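Local coordinates for AAEL008620-PA odorant-binding protein (Aedes aegypti, PDB 5V13), which binds juvenile hormone specifically in mosquito hemolymph, as a secreted member of the odorant-binding protein family, at residues B[51-56]-B[282-287]; B[200-205]-B[211-216]; B[216-221]-B[229-234]. All coordinates share one frame; numbering follows the deposited sequence.

Contact 1 of 3, residues B[51-56]-B[282-287]. With JH3 (methyl (2E,6E)-9-[(2R)-3,3-dimethyloxiran-2-yl]-3,7-dimethylnona-2,6-dienoate), chain E.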
loop_
_atom_site.group_PDB
_atom_site.type_symbol
_atom_site.label_atom_id
_atom_site.label_comp_id
_atom_site.label_asym_id
_atom_site.label_seq_id
_atom_site.Cartn_x
_atom_site.Cartn_y
_atom_site.Cartn_z
ATOM N N VAL B 51 -2.760 1.856 -26.462
ATOM C CA VAL B 51 -2.336 2.194 -25.102
ATOM C C VAL B 51 -2.195 3.695 -24.896
ATOM O O VAL B 51 -2.054 4.133 -23.749
ATOM C CB VAL B 51 -1.016 1.491 -24.718
ATOM C CG1 VAL B 51 -1.159 -0.020 -24.829
ATOM C CG2 VAL B 51 0.150 1.994 -25.571
ATOM N N LYS B 52 -2.218 4.490 -25.968
ATOM C CA LYS B 52 -2.326 5.944 -25.893
ATOM C C LYS B 52 -3.771 6.419 -26.009
ATOM O O LYS B 52 -4.013 7.607 -26.266
ATOM C CB LYS B 52 -1.481 6.604 -26.987
ATOM C CG LYS B 52 0.013 6.399 -26.848
ATOM C CD LYS B 52 0.722 6.912 -28.099
ATOM C CE LYS B 52 2.211 6.627 -28.061
ATOM N NZ LYS B 52 2.817 6.853 -29.402
ATOM N N TRP B 53 -4.724 5.504 -25.865
ATOM C CA TRP B 53 -6.151 5.813 -25.805
ATOM C C TRP B 53 -6.702 6.416 -27.096
ATOM O O TRP B 53 -7.710 7.128 -27.074
ATOM C CB TRP B 53 -6.460 6.728 -24.618
ATOM C CG TRP B 53 -6.280 6.043 -23.297
ATOM C CD1 TRP B 53 -5.108 5.864 -22.611
ATOM C CD2 TRP B 53 -7.305 5.447 -22.498
ATOM N NE1 TRP B 53 -5.347 5.190 -21.435
ATOM C CE2 TRP B 53 -6.690 4.931 -21.339
ATOM C CE3 TRP B 53 -8.689 5.308 -22.645
ATOM C CZ2 TRP B 53 -7.408 4.273 -20.339
ATOM C CZ3 TRP B 53 -9.403 4.671 -21.637
ATOM C CH2 TRP B 53 -8.762 4.159 -20.508
ATOM N N HIS B 54 -6.111 6.135 -28.253
ATOM C CA HIS B 54 -6.736 6.516 -29.526
ATOM C C HIS B 54 -6.723 5.351 -30.510
ATOM O O HIS B 54 -5.917 5.309 -31.450
ATOM C CB HIS B 54 -6.108 7.786 -30.118
ATOM C CG HIS B 54 -4.612 7.789 -30.168
ATOM N ND1 HIS B 54 -3.900 7.219 -31.201
ATOM C CD2 HIS B 54 -3.695 8.345 -29.341
ATOM C CE1 HIS B 54 -2.607 7.399 -30.994
ATOM N NE2 HIS B 54 -2.456 8.082 -29.873
ATOM N N PRO B 55 -7.631 4.392 -30.327
ATOM C CA PRO B 55 -7.815 3.337 -31.336
ATOM C C PRO B 55 -8.440 3.903 -32.601
ATOM O O PRO B 55 -9.392 4.685 -32.544
ATOM C CB PRO B 55 -8.769 2.342 -30.656
ATOM C CG PRO B 55 -8.967 2.844 -29.217
ATOM C CD PRO B 55 -8.573 4.284 -29.195
ATOM N N ASP B 56 -7.922 3.480 -33.753
ATOM C CA ASP B 56 -8.459 3.966 -35.018
ATOM C C ASP B 56 -9.680 3.134 -35.412
ATOM O O ASP B 56 -10.239 2.386 -34.610
ATOM C CB ASP B 56 -7.373 3.979 -36.096
ATOM C CG ASP B 56 -6.804 2.596 -36.405
ATOM O OD1 ASP B 56 -7.393 1.559 -36.013
ATOM O OD2 ASP B 56 -5.743 2.558 -37.065
ATOM N N VAL B 282 3.359 2.881 -20.509
ATOM C CA VAL B 282 3.803 3.474 -19.250
ATOM C C VAL B 282 4.234 4.915 -19.464
ATOM O O VAL B 282 3.908 5.797 -18.665
ATOM C CB VAL B 282 4.932 2.621 -18.650
ATOM C CG1 VAL B 282 5.574 3.337 -17.469
ATOM C CG2 VAL B 282 4.389 1.273 -18.243
ATOM N N ASP B 283 4.983 5.177 -20.542
ATOM C CA ASP B 283 5.398 6.544 -20.839
ATOM C C ASP B 283 4.198 7.462 -21.015
ATOM O O ASP B 283 4.203 8.596 -20.521
ATOM C CB ASP B 283 6.281 6.572 -22.086
ATOM C CG ASP B 283 7.720 6.174 -21.793
ATOM O OD1 ASP B 283 7.998 5.691 -20.674
ATOM O OD2 ASP B 283 8.578 6.351 -22.684
ATOM N N PHE B 284 3.156 6.994 -21.718
ATOM C CA PHE B 284 1.968 7.823 -21.908
ATOM C C PHE B 284 1.263 8.081 -20.581
ATOM O O PHE B 284 0.894 9.222 -20.273
ATOM C CB PHE B 284 1.006 7.159 -22.894
ATOM C CG PHE B 284 -0.226 7.962 -23.173
ATOM C CD1 PHE B 284 -0.216 8.941 -24.155
ATOM C CD2 PHE B 284 -1.391 7.735 -22.466
ATOM C CE1 PHE B 284 -1.342 9.678 -24.427
ATOM C CE2 PHE B 284 -2.522 8.476 -22.732
ATOM C CZ PHE B 284 -2.490 9.453 -23.719
ATOM N N ALA B 285 1.049 7.023 -19.796
ATOM C CA ALA B 285 0.298 7.157 -18.551
ATOM C C ALA B 285 1.050 7.992 -17.522
ATOM O O ALA B 285 0.424 8.652 -16.685
ATOM C CB ALA B 285 -0.008 5.779 -17.971
ATOM N N ASN B 286 2.387 7.977 -17.575
ATOM C CA ASN B 286 3.202 8.644 -16.565
ATOM C C ASN B 286 3.300 10.141 -16.781
ATOM O O ASN B 286 3.534 10.886 -15.822
ATOM C CB ASN B 286 4.618 8.070 -16.562
ATOM C CG ASN B 286 4.820 7.034 -15.497
ATOM O OD1 ASN B 286 4.118 7.020 -14.488
ATOM N ND2 ASN B 286 5.802 6.162 -15.702
ATOM N N ASN B 287 3.163 10.600 -18.016
ATOM C CA ASN B 287 3.483 11.977 -18.351
ATOM C C ASN B 287 2.296 12.648 -19.020
ATOM O O ASN B 287 2.402 13.247 -20.089
ATOM C CB ASN B 287 4.742 12.026 -19.220
ATOM C CG ASN B 287 5.926 11.297 -18.581
ATOM O OD1 ASN B 287 6.659 11.861 -17.758
ATOM N ND2 ASN B 287 6.118 10.038 -18.962
HETATM C C1 JH3 E . -2.814 -0.527 -21.485
HETATM O O2 JH3 E . -2.345 0.351 -20.782
HETATM O O1 JH3 E . -2.179 -1.821 -21.461
HETATM C CM JH3 E . -1.091 -2.033 -20.560
HETATM C C2 JH3 E . -4.002 -0.365 -22.343
HETATM C C3 JH3 E . -4.722 0.744 -22.529
HETATM C "C3'" JH3 E . -4.422 2.064 -21.874
HETATM C C4 JH3 E . -5.914 0.625 -23.449
HETATM C C5 JH3 E . -7.097 1.364 -22.832
HETATM C C6 JH3 E . -8.378 0.886 -23.478
HETATM C C7 JH3 E . -8.967 1.529 -24.496
HETATM C "C7'" JH3 E . -8.349 2.767 -25.090
HETATM C C8 JH3 E . -10.261 0.958 -25.058
HETATM C C9 JH3 E . -11.450 1.915 -24.871
HETATM C CA JH3 E . -11.582 2.416 -23.435
HETATM O O3 JH3 E . -12.788 3.177 -23.204
HETATM C CB JH3 E . -12.770 1.858 -22.654
HETATM C "CB'" JH3 E . -12.484 1.726 -21.154
HETATM C CC JH3 E . -13.754 0.914 -23.329
#
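F284, on the last turn of helix 278-286, lays one ring face against the backbone of K52: CA of K52 stands 3.8 Å from the ring centroid, only 4° off the normal, a CH-pi contact over the ring centre. With chi1 at -179°, F284 swings its phenyl off the helix toward the 51-56 loop. The aliphatic part of K52 continues the same cover, its CG 3.7 Å from F284 CD1, before the extended chain carries the ammonium away. At the far end of the ring, CZ of F284 lies 3.5 Å from O of K52. W53 meets F284 rim to rim, CD1 to CE2 at 3.7 Å, with the planes 30° apart and neither ring over the other. The indole turns one face to the hormone: C5 of JH3 lies 3.8 Å above its plane, toward the rim, and C3' of JH3 comes within 3.3 Å of W53 NE1. CG1 of V51 touches the ester end of JH3. With positive phi, W53 is the C' residue of a Schellman motif ending helix 44-51; V51 and W53 there line the juvenile hormone pocket, as W278 and A281 of helix 278-286 also do.

Contact 2 of 3, residues B[200-205]-B[211-216]; sequences FRWITE and VNEIRR
This is a buried, mainly apolar contact between a loop and a helix close in sequence: the 200-205 segment, leaving helix 190-199, folds back on the first turns of helix 211-220. W202 and I214 carry it. CG1 of I214 lies over one face of the indole, 3.5 Å from W202 CG and 3.8 Å from the centroid of the five-membered ring, 20° off its normal, a CH-pi contact offset toward the rim. The opposite face of the indole receives CD2 of F200, so the tryptophan is sandwiched between F200 of its own segment and I214 of the helix. The side chains of W202 and I214 cross at about a right angle, and the branch that touches is the one beside the backbone N of I214 (chi1 -60°).

E213 closes the side of the ring, its CG at the indole edge near the plane and 3.8 Å from W202 CD1. The same CG packs 3.4 Å from O of F200, and CB of E213 is 3.7 Å from O of R201. A bend at chi2 (72°) turns the buried carboxylate aside from the indole, where its OE2 forms salt bridges with R35 and R261. R261 also donates to O of F200, tying the carbonyl and the carboxylate to one guanidinium. W202 NE1 is hydrogen-bonded to OD2 of D217, one turn beyond E213 on helix 211-220, which should fix the rotation of the indole.

Helix 251-264 packs on W202 through L254, V257 and R261, while L246 of helix 239-247 reaches W202 and L242 of that helix reaches I214. The side chain of R201 leads away to a salt bridge with E27 of helix 26-38. W202 is thus touched by helices 211-220, 239-247 and 251-264.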
loop_
_atom_site.group_PDB
_atom_site.type_symbol
_atom_site.label_atom_id
_atom_site.label_comp_id
_atom_site.label_asym_id
_atom_site.label_seq_id
_atom_site.Cartn_x
_atom_site.Cartn_y
_atom_site.Cartn_z
ATOM N N PHE B 200 -9.019 -15.531 -10.589
ATOM C CA PHE B 200 -8.511 -16.284 -11.732
ATOM C C PHE B 200 -9.437 -16.198 -12.947
ATOM O O PHE B 200 -9.051 -16.652 -14.033
ATOM C CB PHE B 200 -8.326 -17.772 -11.360
ATOM C CG PHE B 200 -7.164 -18.057 -10.406
ATOM C CD1 PHE B 200 -6.387 -17.029 -9.886
ATOM C CD2 PHE B 200 -6.853 -19.377 -10.049
ATOM C CE1 PHE B 200 -5.315 -17.298 -9.012
ATOM C CE2 PHE B 200 -5.788 -19.664 -9.174
ATOM C CZ PHE B 200 -5.017 -18.624 -8.655
ATOM N N ARG B 201 -10.648 -15.657 -12.778
ATOM C CA ARG B 201 -11.716 -15.714 -13.788
ATOM C C ARG B 201 -12.096 -17.149 -14.155
ATOM O O ARG B 201 -12.601 -17.408 -15.256
ATOM C CB ARG B 201 -11.355 -14.910 -15.046
ATOM C CG ARG B 201 -11.613 -13.389 -14.932
ATOM C CD ARG B 201 -10.660 -12.698 -13.924
ATOM N NE ARG B 201 -10.777 -11.229 -13.941
ATOM C CZ ARG B 201 -10.082 -10.403 -13.155
ATOM N NH1 ARG B 201 -9.197 -10.884 -12.272
ATOM N NH2 ARG B 201 -10.263 -9.087 -13.256
ATOM N N TRP B 202 -11.875 -18.097 -13.232
ATOM C CA TRP B 202 -12.482 -19.422 -13.368
ATOM C C TRP B 202 -13.985 -19.362 -13.118
ATOM O O TRP B 202 -14.746 -20.151 -13.690
ATOM C CB TRP B 202 -11.846 -20.421 -12.397
ATOM C CG TRP B 202 -10.441 -20.806 -12.697
ATOM C CD1 TRP B 202 -9.625 -20.265 -13.639
ATOM C CD2 TRP B 202 -9.685 -21.849 -12.061
ATOM N NE1 TRP B 202 -8.402 -20.884 -13.617
ATOM C CE2 TRP B 202 -8.414 -21.869 -12.666
ATOM C CE3 TRP B 202 -9.960 -22.760 -11.035
ATOM C CZ2 TRP B 202 -7.417 -22.762 -12.285
ATOM C CZ3 TRP B 202 -8.960 -23.656 -10.653
ATOM C CH2 TRP B 202 -7.710 -23.654 -11.282
ATOM N N ILE B 203 -14.421 -18.449 -12.256
ATOM C CA ILE B 203 -15.829 -18.110 -12.074
ATOM C C ILE B 203 -16.006 -16.672 -12.532
ATOM O O ILE B 203 -15.260 -15.785 -12.098
ATOM C CB ILE B 203 -16.276 -18.286 -10.613
ATOM C CG1 ILE B 203 -16.287 -19.773 -10.249
ATOM C CG2 ILE B 203 -17.670 -17.652 -10.389
ATOM C CD1 ILE B 203 -16.685 -20.055 -8.805
ATOM N N THR B 204 -16.968 -16.446 -13.426
ATOM C CA THR B 204 -17.113 -15.132 -14.027
ATOM C C THR B 204 -17.798 -14.185 -13.057
ATOM O O THR B 204 -18.323 -14.586 -12.010
ATOM C CB THR B 204 -17.919 -15.214 -15.322
ATOM O OG1 THR B 204 -19.289 -15.478 -15.002
ATOM C CG2 THR B 204 -17.394 -16.335 -16.213
ATOM N N GLU B 205 -17.797 -12.902 -13.420
ATOM C CA GLU B 205 -18.456 -11.922 -12.573
ATOM C C GLU B 205 -19.930 -12.259 -12.379
ATOM O O GLU B 205 -20.495 -11.966 -11.318
ATOM C CB GLU B 205 -18.293 -10.524 -13.166
ATOM C CG GLU B 205 -18.900 -9.416 -12.310
ATOM C CD GLU B 205 -18.405 -8.034 -12.710
ATOM O OE1 GLU B 205 -17.343 -7.967 -13.374
ATOM O OE2 GLU B 205 -19.080 -7.030 -12.361
ATOM N N VAL B 211 -14.949 -22.525 -18.392
ATOM C CA VAL B 211 -14.152 -23.735 -18.555
ATOM C C VAL B 211 -12.937 -23.492 -19.439
ATOM O O VAL B 211 -11.914 -24.164 -19.275
ATOM C CB VAL B 211 -15.013 -24.884 -19.107
ATOM C CG1 VAL B 211 -16.257 -25.005 -18.295
ATOM C CG2 VAL B 211 -15.352 -24.637 -20.575
ATOM N N ASN B 212 -13.030 -22.559 -20.399
ATOM C CA ASN B 212 -11.880 -22.263 -21.253
ATOM C C ASN B 212 -10.715 -21.717 -20.435
ATOM O O ASN B 212 -9.552 -22.028 -20.717
ATOM C CB ASN B 212 -12.255 -21.263 -22.347
ATOM C CG ASN B 212 -13.114 -21.869 -23.441
ATOM O OD1 ASN B 212 -13.207 -23.090 -23.582
ATOM N ND2 ASN B 212 -13.738 -21.007 -24.236
ATOM N N GLU B 213 -11.007 -20.893 -19.426
ATOM C CA GLU B 213 -9.949 -20.371 -18.555
ATOM C C GLU B 213 -9.334 -21.478 -17.705
ATOM O O GLU B 213 -8.105 -21.544 -17.551
ATOM C CB GLU B 213 -10.501 -19.258 -17.661
ATOM C CG GLU B 213 -9.435 -18.413 -16.951
ATOM C CD GLU B 213 -8.675 -17.482 -17.906
ATOM O OE1 GLU B 213 -9.174 -17.217 -19.022
ATOM O OE2 GLU B 213 -7.578 -17.014 -17.538
ATOM N N ILE B 214 -10.174 -22.349 -17.132
ATOM C CA ILE B 214 -9.670 -23.478 -16.350
ATOM C C ILE B 214 -8.788 -24.371 -17.213
ATOM O O ILE B 214 -7.673 -24.737 -16.819
ATOM C CB ILE B 214 -10.835 -24.276 -15.731
ATOM C CG1 ILE B 214 -11.661 -23.386 -14.796
ATOM C CG2 ILE B 214 -10.291 -25.500 -14.983
ATOM C CD1 ILE B 214 -13.058 -23.942 -14.452
ATOM N N ARG B 215 -9.283 -24.762 -18.396
ATOM C CA ARG B 215 -8.481 -25.613 -19.273
ATOM C C ARG B 215 -7.152 -24.942 -19.630
ATOM O O ARG B 215 -6.096 -25.580 -19.585
ATOM C CB ARG B 215 -9.271 -25.968 -20.537
ATOM C CG ARG B 215 -8.500 -26.864 -21.506
ATOM C CD ARG B 215 -9.377 -27.300 -22.673
ATOM N NE ARG B 215 -9.867 -26.155 -23.433
ATOM C CZ ARG B 215 -11.134 -25.743 -23.443
ATOM N NH1 ARG B 215 -12.057 -26.393 -22.742
ATOM N NH2 ARG B 215 -11.479 -24.683 -24.163
ATOM N N ARG B 216 -7.191 -23.653 -19.964
ATOM C CA ARG B 216 -5.975 -22.906 -20.279
ATOM C C ARG B 216 -4.951 -22.989 -19.145
ATOM O O ARG B 216 -3.767 -23.253 -19.378
ATOM C CB ARG B 216 -6.367 -21.458 -20.584
ATOM C CG ARG B 216 -5.258 -20.442 -20.725
ATOM C CD ARG B 216 -5.889 -19.062 -20.973
ATOM N NE ARG B 216 -5.229 -17.984 -20.238
ATOM C CZ ARG B 216 -4.540 -16.999 -20.806
ATOM N NH1 ARG B 216 -4.424 -16.941 -22.128
ATOM N NH2 ARG B 216 -3.972 -16.063 -20.056
#

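Contact 3 of 3, residues B[216-221]-B[229-234]; sequences RDYEAA and ADYCGS
D230 OD2 accepts two bonds from one residue, the backbone N of S234 at 3.1 Å and its hydroxyl OG at 3.2 Å. The hydroxyl uses the syn lone pair, whereas the amide comes from above the carboxylate plane, 35° out of it. The other oxygen, OD1, takes the backbone N of C232 at 3.1 Å, from well above the carboxylate plane, which makes an Asx turn. Both carboxylate oxygens thus hold the 230-234 loop in shape, while Y231 reaches to helix 211-220. Its CE1 sits 3.6 Å from CB of Y218 and 3.7 Å from CG of Y218, the latter in the plane of the Y231 ring. The rings form an offset edge-to-face pair, the edge of Y231 toward the face of Y218, with centroids 5.6 Å apart and planes at 72°. The two side chains run past each other in opposite directions. Y218 continues inward to L246, L254 and V257. C232, next to Y231, is disulfide-bonded to C245 of helix 239-247. The loop contains a type I' beta turn from D230 to G233, closed by the bond from G233 N to D230 O, reinforced by its Asx turn and joined covalently to the next helix.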
loop_
_atom_site.group_PDB
_atom_site.type_symbol
_atom_site.label_atom_id
_atom_site.label_comp_id
_atom_site.label_asym_id
_atom_site.label_seq_id
_atom_site.Cartn_x
_atom_site.Cartn_y
_atom_site.Cartn_z
ATOM N N ARG B 216 -7.191 -23.653 -19.964
ATOM C CA ARG B 216 -5.975 -22.906 -20.279
ATOM C C ARG B 216 -4.951 -22.989 -19.145
ATOM O O ARG B 216 -3.767 -23.253 -19.378
ATOM C CB ARG B 216 -6.367 -21.458 -20.584
ATOM C CG ARG B 216 -5.258 -20.442 -20.725
ATOM C CD ARG B 216 -5.889 -19.062 -20.973
ATOM N NE ARG B 216 -5.229 -17.984 -20.238
ATOM C CZ ARG B 216 -4.540 -16.999 -20.806
ATOM N NH1 ARG B 216 -4.424 -16.941 -22.128
ATOM N NH2 ARG B 216 -3.972 -16.063 -20.056
ATOM N N ASP B 217 -5.398 -22.793 -17.902
ATOM C CA ASP B 217 -4.468 -22.836 -16.774
ATOM C C ASP B 217 -3.987 -24.254 -16.497
ATOM O O ASP B 217 -2.824 -24.453 -16.124
ATOM C CB ASP B 217 -5.120 -22.226 -15.536
ATOM C CG ASP B 217 -5.215 -20.717 -15.628
ATOM O OD1 ASP B 217 -4.517 -20.147 -16.499
ATOM O OD2 ASP B 217 -5.956 -20.105 -14.830
ATOM N N TYR B 218 -4.858 -25.255 -16.668
ATOM C CA TYR B 218 -4.406 -26.635 -16.512
ATOM C C TYR B 218 -3.332 -26.966 -17.537
ATOM O O TYR B 218 -2.284 -27.526 -17.195
ATOM C CB TYR B 218 -5.583 -27.610 -16.625
ATOM C CG TYR B 218 -6.134 -28.039 -15.273
ATOM C CD1 TYR B 218 -6.885 -27.155 -14.503
ATOM C CD2 TYR B 218 -5.888 -29.313 -14.764
ATOM C CE1 TYR B 218 -7.380 -27.524 -13.263
ATOM C CE2 TYR B 218 -6.385 -29.701 -13.518
ATOM C CZ TYR B 218 -7.135 -28.797 -12.777
ATOM O OH TYR B 218 -7.632 -29.147 -11.538
ATOM N N GLU B 219 -3.562 -26.591 -18.799
ATOM C CA GLU B 219 -2.602 -26.907 -19.856
ATOM C C GLU B 219 -1.271 -26.186 -19.639
ATOM O O GLU B 219 -0.203 -26.788 -19.798
ATOM C CB GLU B 219 -3.203 -26.563 -21.220
ATOM C CG GLU B 219 -4.347 -27.493 -21.630
ATOM C CD GLU B 219 -5.033 -27.076 -22.925
ATOM O OE1 GLU B 219 -5.980 -27.777 -23.350
ATOM O OE2 GLU B 219 -4.637 -26.048 -23.515
ATOM N N ALA B 220 -1.313 -24.906 -19.249
ATOM C CA ALA B 220 -0.078 -24.160 -19.015
ATOM C C ALA B 220 0.732 -24.746 -17.866
ATOM O O ALA B 220 1.965 -24.654 -17.866
ATOM C CB ALA B 220 -0.393 -22.689 -18.736
ATOM N N ALA B 221 0.066 -25.344 -16.878
ATOM C CA ALA B 221 0.755 -26.007 -15.776
ATOM C C ALA B 221 1.253 -27.400 -16.138
ATOM O O ALA B 221 1.932 -28.032 -15.317
ATOM C CB ALA B 221 -0.168 -26.095 -14.560
ATOM N N ALA B 229 -11.657 -34.321 -18.833
ATOM C CA ALA B 229 -12.986 -34.416 -19.444
ATOM C C ALA B 229 -13.497 -33.000 -19.710
ATOM O O ALA B 229 -12.789 -32.212 -20.357
ATOM C CB ALA B 229 -13.872 -35.285 -18.558
ATOM N N ASP B 230 -14.689 -32.638 -19.250
ATOM C CA ASP B 230 -15.284 -31.341 -19.536
ATOM C C ASP B 230 -14.697 -30.211 -18.694
ATOM O O ASP B 230 -15.185 -29.079 -18.790
ATOM C CB ASP B 230 -16.801 -31.409 -19.322
ATOM C CG ASP B 230 -17.177 -31.671 -17.870
ATOM O OD1 ASP B 230 -16.345 -32.237 -17.126
ATOM O OD2 ASP B 230 -18.305 -31.304 -17.469
ATOM N N TYR B 231 -13.673 -30.485 -17.882
ATOM C CA TYR B 231 -13.107 -29.499 -16.957
ATOM C C TYR B 231 -14.172 -28.910 -16.035
ATOM O O TYR B 231 -14.109 -27.733 -15.670
ATOM C CB TYR B 231 -12.360 -28.386 -17.702
ATOM C CG TYR B 231 -10.997 -28.827 -18.171
ATOM C CD1 TYR B 231 -9.891 -28.735 -17.333
ATOM C CD2 TYR B 231 -10.819 -29.364 -19.441
ATOM C CE1 TYR B 231 -8.641 -29.162 -17.753
ATOM C CE2 TYR B 231 -9.574 -29.788 -19.870
ATOM C CZ TYR B 231 -8.488 -29.684 -19.020
ATOM O OH TYR B 231 -7.247 -30.110 -19.446
ATOM N N CYS B 232 -15.156 -29.735 -15.660
ATOM C CA CYS B 232 -16.163 -29.391 -14.658
ATOM C C CYS B 232 -17.113 -28.300 -15.143
ATOM O O CYS B 232 -17.710 -27.587 -14.338
ATOM C CB CYS B 232 -15.510 -28.993 -13.321
ATOM S SG CYS B 232 -14.706 -30.393 -12.470
ATOM N N GLY B 233 -17.279 -28.168 -16.462
ATOM C CA GLY B 233 -18.305 -27.281 -16.984
ATOM C C GLY B 233 -19.707 -27.689 -16.595
ATOM O O GLY B 233 -20.612 -26.845 -16.582
ATOM N N SER B 234 -19.904 -28.968 -16.264
ATOM C CA SER B 234 -21.217 -29.457 -15.863
ATOM C C SER B 234 -21.715 -28.780 -14.593
ATOM O O SER B 234 -22.925 -28.603 -14.424
ATOM C CB SER B 234 -21.156 -30.973 -15.665
ATOM O OG SER B 234 -20.057 -31.323 -14.830
#

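How the contacts relate
Contact 1 joins two parts of the chain 226 residues apart, and contacts 2 and 3 lie in series inside the loop it closes. It sits on the opposite side of the chain's centre from both, with centres about 29 Å from contact 2 and 35 Å from contact 3. Contacts 2 and 3 are neighbours, centres about 9 Å apart, sharing helix 211-220 and R216. They touch through packing of V211 CG1 on G233 CA, 3.3 Å apart, and of Y231 on I214 and R215. Contact 1 supplies V51 and W53 to the hormone pocket, formed by chain-distant parts, whereas contacts 2 and 3 shape one helical region well away from it.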